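Local coordinates for protein amine Dehydrogenase (PDB 1JMX) that forms the beta-propeller subunit of a quinohemoprotein amine dehydrogenase, which probably oxidises primary amines and passes the electrons to heme c, at residues B[157-169]-B[173-186]. Residues are numbered along the deposited sequence; the frame is centred on the assembly and turned at random.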
# COMPACT_ATOMS: atom_id res chain seq x y z
N ASP B 157 40.74 -2.26 -4.71
CA ASP B 157 42.02 -2.94 -4.54
C ASP B 157 43.02 -2.23 -3.63
O ASP B 157 43.80 -2.87 -2.93
CB ASP B 157 42.69 -3.15 -5.90
CG ASP B 157 42.12 -4.31 -6.67
OD1 ASP B 157 41.33 -5.10 -6.11
OD2 ASP B 157 42.49 -4.43 -7.87
N ASP B 158 43.02 -0.90 -3.69
CA ASP B 158 43.94 -0.12 -2.88
C ASP B 158 43.39 0.16 -1.48
O ASP B 158 43.77 1.13 -0.84
CB ASP B 158 44.26 1.19 -3.59
CG ASP B 158 43.09 2.16 -3.61
OD1 ASP B 158 41.93 1.73 -3.45
OD2 ASP B 158 43.34 3.36 -3.77
N GLY B 159 42.46 -0.68 -1.04
CA GLY B 159 41.87 -0.52 0.28
C GLY B 159 40.80 0.55 0.45
O GLY B 159 40.20 0.62 1.52
N SER B 160 40.60 1.40 -0.56
CA SER B 160 39.58 2.45 -0.50
C SER B 160 38.17 1.87 -0.54
O SER B 160 37.93 0.84 -1.16
CB SER B 160 39.74 3.44 -1.66
OG SER B 160 40.85 4.28 -1.43
N LEU B 161 37.23 2.55 0.09
CA LEU B 161 35.86 2.07 0.15
C LEU B 161 34.92 2.98 -0.63
O LEU B 161 34.78 4.16 -0.32
CB LEU B 161 35.40 1.97 1.61
CG LEU B 161 34.15 1.16 1.96
CD1 LEU B 161 34.42 -0.32 1.75
CD2 LEU B 161 33.76 1.43 3.41
N TYR B 162 34.33 2.44 -1.69
CA TYR B 162 33.38 3.19 -2.50
C TYR B 162 32.01 2.98 -1.89
O TYR B 162 31.55 1.85 -1.74
CB TYR B 162 33.45 2.75 -3.97
CG TYR B 162 34.67 3.33 -4.62
CD1 TYR B 162 35.84 2.58 -4.77
CD2 TYR B 162 34.69 4.67 -5.03
CE1 TYR B 162 37.00 3.14 -5.29
CE2 TYR B 162 35.84 5.23 -5.56
CZ TYR B 162 36.99 4.47 -5.69
OH TYR B 162 38.12 5.04 -6.21
N VAL B 163 31.43 4.08 -1.46
CA VAL B 163 30.14 4.09 -0.78
C VAL B 163 29.02 4.73 -1.59
O VAL B 163 29.10 5.89 -1.96
CB VAL B 163 30.27 4.85 0.56
CG1 VAL B 163 28.94 4.91 1.28
CG2 VAL B 163 31.33 4.20 1.44
N ALA B 164 27.97 3.96 -1.84
CA ALA B 164 26.82 4.46 -2.57
C ALA B 164 25.86 5.12 -1.57
O ALA B 164 25.39 4.49 -0.63
CB ALA B 164 26.12 3.32 -3.31
N GLY B 165 25.65 6.42 -1.76
CA GLY B 165 24.75 7.18 -0.91
C GLY B 165 24.12 8.22 -1.80
O GLY B 165 23.93 7.95 -2.98
N PRO B 166 23.74 9.40 -1.29
CA PRO B 166 23.14 10.43 -2.16
C PRO B 166 24.08 10.64 -3.35
O PRO B 166 23.64 10.87 -4.47
CB PRO B 166 23.09 11.65 -1.25
CG PRO B 166 22.79 11.03 0.09
CD PRO B 166 23.73 9.83 0.12
N ASP B 167 25.38 10.53 -3.07
CA ASP B 167 26.45 10.61 -4.05
C ASP B 167 27.33 9.39 -3.77
O ASP B 167 27.20 8.75 -2.72
CB ASP B 167 27.29 11.87 -3.87
CG ASP B 167 26.57 13.15 -4.27
OD1 ASP B 167 25.82 13.15 -5.28
OD2 ASP B 167 26.77 14.16 -3.58
N ILE B 168 28.16 9.01 -4.73
CA ILE B 168 29.07 7.89 -4.51
C ILE B 168 30.31 8.53 -3.86
O ILE B 168 30.82 9.54 -4.35
CB ILE B 168 29.48 7.18 -5.82
CG1 ILE B 168 28.23 6.75 -6.59
CG2 ILE B 168 30.36 5.97 -5.53
CD1 ILE B 168 27.32 5.85 -5.83
N TYR B 169 30.73 7.97 -2.74
CA TYR B 169 31.88 8.46 -2.00
C TYR B 169 33.06 7.51 -2.05
O TYR B 169 32.90 6.32 -2.28
CB TYR B 169 31.52 8.69 -0.54
CG TYR B 169 30.25 9.45 -0.33
CD1 TYR B 169 29.12 8.82 0.18
CD2 TYR B 169 30.17 10.81 -0.62
CE1 TYR B 169 27.95 9.51 0.40
CE2 TYR B 169 29.00 11.52 -0.40
CZ TYR B 169 27.90 10.86 0.11
OH TYR B 169 26.74 11.55 0.35
N VAL B 173 39.26 4.02 5.06
CA VAL B 173 38.81 3.24 6.21
C VAL B 173 39.66 3.39 7.47
O VAL B 173 39.32 2.84 8.51
CB VAL B 173 38.61 1.73 5.87
CG1 VAL B 173 37.61 1.57 4.76
CG2 VAL B 173 39.91 1.06 5.50
N LYS B 174 40.76 4.14 7.39
CA LYS B 174 41.64 4.37 8.54
C LYS B 174 41.29 5.69 9.23
O LYS B 174 41.21 5.75 10.46
CB LYS B 174 43.12 4.40 8.12
CG LYS B 174 43.77 3.03 8.00
CD LYS B 174 42.93 2.10 7.12
CE LYS B 174 43.51 0.71 6.98
NZ LYS B 174 42.53 -0.20 6.30
N THR B 175 41.06 6.72 8.43
CA THR B 175 40.73 8.05 8.93
C THR B 175 39.23 8.33 8.89
O THR B 175 38.72 9.21 9.60
CB THR B 175 41.43 9.15 8.11
OG1 THR B 175 40.85 9.21 6.80
CG2 THR B 175 42.94 8.87 7.99
N GLY B 176 38.53 7.59 8.03
CA GLY B 176 37.10 7.78 7.88
C GLY B 176 36.74 8.99 7.05
O GLY B 176 35.55 9.30 6.90
N LYS B 177 37.74 9.70 6.53
CA LYS B 177 37.45 10.86 5.71
C LYS B 177 37.07 10.37 4.33
O LYS B 177 37.59 9.36 3.85
CB LYS B 177 38.63 11.83 5.61
CG LYS B 177 38.32 13.01 4.68
CD LYS B 177 39.55 13.85 4.29
CE LYS B 177 39.55 14.19 2.79
NZ LYS B 177 39.82 12.98 1.94
N TYR B 178 36.12 11.05 3.71
CA TYR B 178 35.64 10.68 2.39
C TYR B 178 35.40 11.90 1.52
O TYR B 178 35.30 13.02 2.02
CB TYR B 178 34.35 9.86 2.51
CG TYR B 178 33.22 10.58 3.22
CD1 TYR B 178 32.30 11.33 2.49
CD2 TYR B 178 33.07 10.51 4.60
CE1 TYR B 178 31.25 12.00 3.12
CE2 TYR B 178 32.02 11.18 5.25
CZ TYR B 178 31.12 11.92 4.49
OH TYR B 178 30.10 12.62 5.09
N THR B 179 35.35 11.68 0.21
CA THR B 179 35.09 12.74 -0.76
C THR B 179 34.09 12.15 -1.76
O THR B 179 33.85 10.95 -1.75
CB THR B 179 36.37 13.14 -1.55
OG1 THR B 179 36.91 11.99 -2.20
CG2 THR B 179 37.41 13.73 -0.62
N VAL B 180 33.50 13.00 -2.59
CA VAL B 180 32.56 12.52 -3.59
C VAL B 180 33.33 11.96 -4.78
O VAL B 180 34.10 12.67 -5.42
CB VAL B 180 31.60 13.63 -4.09
CG1 VAL B 180 30.70 13.10 -5.20
CG2 VAL B 180 30.77 14.16 -2.93
N ALA B 181 33.17 10.67 -5.03
CA ALA B 181 33.84 10.02 -6.15
C ALA B 181 33.03 10.17 -7.43
O ALA B 181 33.58 10.26 -8.54
CB ALA B 181 34.06 8.54 -5.83
N LEU B 182 31.71 10.23 -7.28
CA LEU B 182 30.82 10.34 -8.42
C LEU B 182 29.51 10.97 -7.95
O LEU B 182 28.76 10.35 -7.20
CB LEU B 182 30.60 8.94 -9.00
CG LEU B 182 30.03 8.64 -10.40
CD1 LEU B 182 30.31 7.18 -10.73
CD2 LEU B 182 28.54 8.91 -10.48
N PRO B 183 29.25 12.22 -8.34
CA PRO B 183 28.03 12.92 -7.96
C PRO B 183 26.78 12.39 -8.65
O PRO B 183 26.77 12.18 -9.86
CB PRO B 183 28.32 14.37 -8.36
CG PRO B 183 29.20 14.22 -9.54
CD PRO B 183 30.14 13.12 -9.11
N LEU B 184 25.78 12.05 -7.84
CA LEU B 184 24.50 11.56 -8.35
C LEU B 184 23.47 12.63 -8.02
O LEU B 184 23.08 13.41 -8.90
CB LEU B 184 24.12 10.23 -7.69
CG LEU B 184 24.96 9.01 -8.04
CD1 LEU B 184 24.53 7.83 -7.21
CD2 LEU B 184 24.82 8.69 -9.53
N ARG B 185 23.11 12.74 -6.75
CA ARG B 185 22.14 13.74 -6.34
C ARG B 185 22.66 15.14 -6.65
O ARG B 185 21.90 16.01 -7.09
CB ARG B 185 21.80 13.64 -4.86
CG ARG B 185 20.58 14.49 -4.53
CD ARG B 185 20.19 14.44 -3.08
NE ARG B 185 19.79 13.11 -2.65
CZ ARG B 185 19.38 12.84 -1.41
NH1 ARG B 185 19.32 13.81 -0.52
NH2 ARG B 185 19.07 11.60 -1.06
N ASN B 186 23.95 15.36 -6.42
CA ASN B 186 24.54 16.67 -6.69
C ASN B 186 25.23 16.74 -8.05
O ASN B 186 26.15 17.53 -8.25
CB ASN B 186 25.46 17.08 -5.55
CG ASN B 186 24.71 17.22 -4.24
OD1 ASN B 186 24.02 18.21 -4.01
ND2 ASN B 186 24.79 16.18 -3.41
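Tyr178 turns its ring edge onto one face of the Tyr169 ring in an edge-to-face pair, the planes 64° apart, while Asp167 O lies over the opposite face and Thr179 O sits at the rim, in plane. At Tyr162 the ring edge meets Ala181 CB (CE2 to CB 3.8 Å), and Pro166 CB covers one face of the Arg185 guanidinium, whose NH1 forms a salt bridge with Asp143 of a neighbouring subunit and whose NH2 bonds Gln149. The outer hairpin of this propeller blade pairs antiparallel through a classic bulge: Ile168 O accepts from both Ala181 N (2.7 Å) and Leu182 N (3.1 Å). Beyond it, with CG anti to the carbonyl carbon (chi1 -71°), the carboxylate of Asp167 reaches the 184-186 turn. Asp167 OD1 takes Asn186 N on its syn lone pair, almost straight (3.1 Å), and Leu184 N on the anti side (2.8 Å), while its OD2 receives Asn186 ND2 (2.8 Å). Replacing Asp167 with an alanine would probably leave the backbone N-H groups of Leu184 and Asn186 without this acceptor and the Asn186 side-chain amide free to turn. Three N-H donors thus grip one buried carboxylate, which probably favours its ionised form and fixes the chain where it leaves the blade's edge strand.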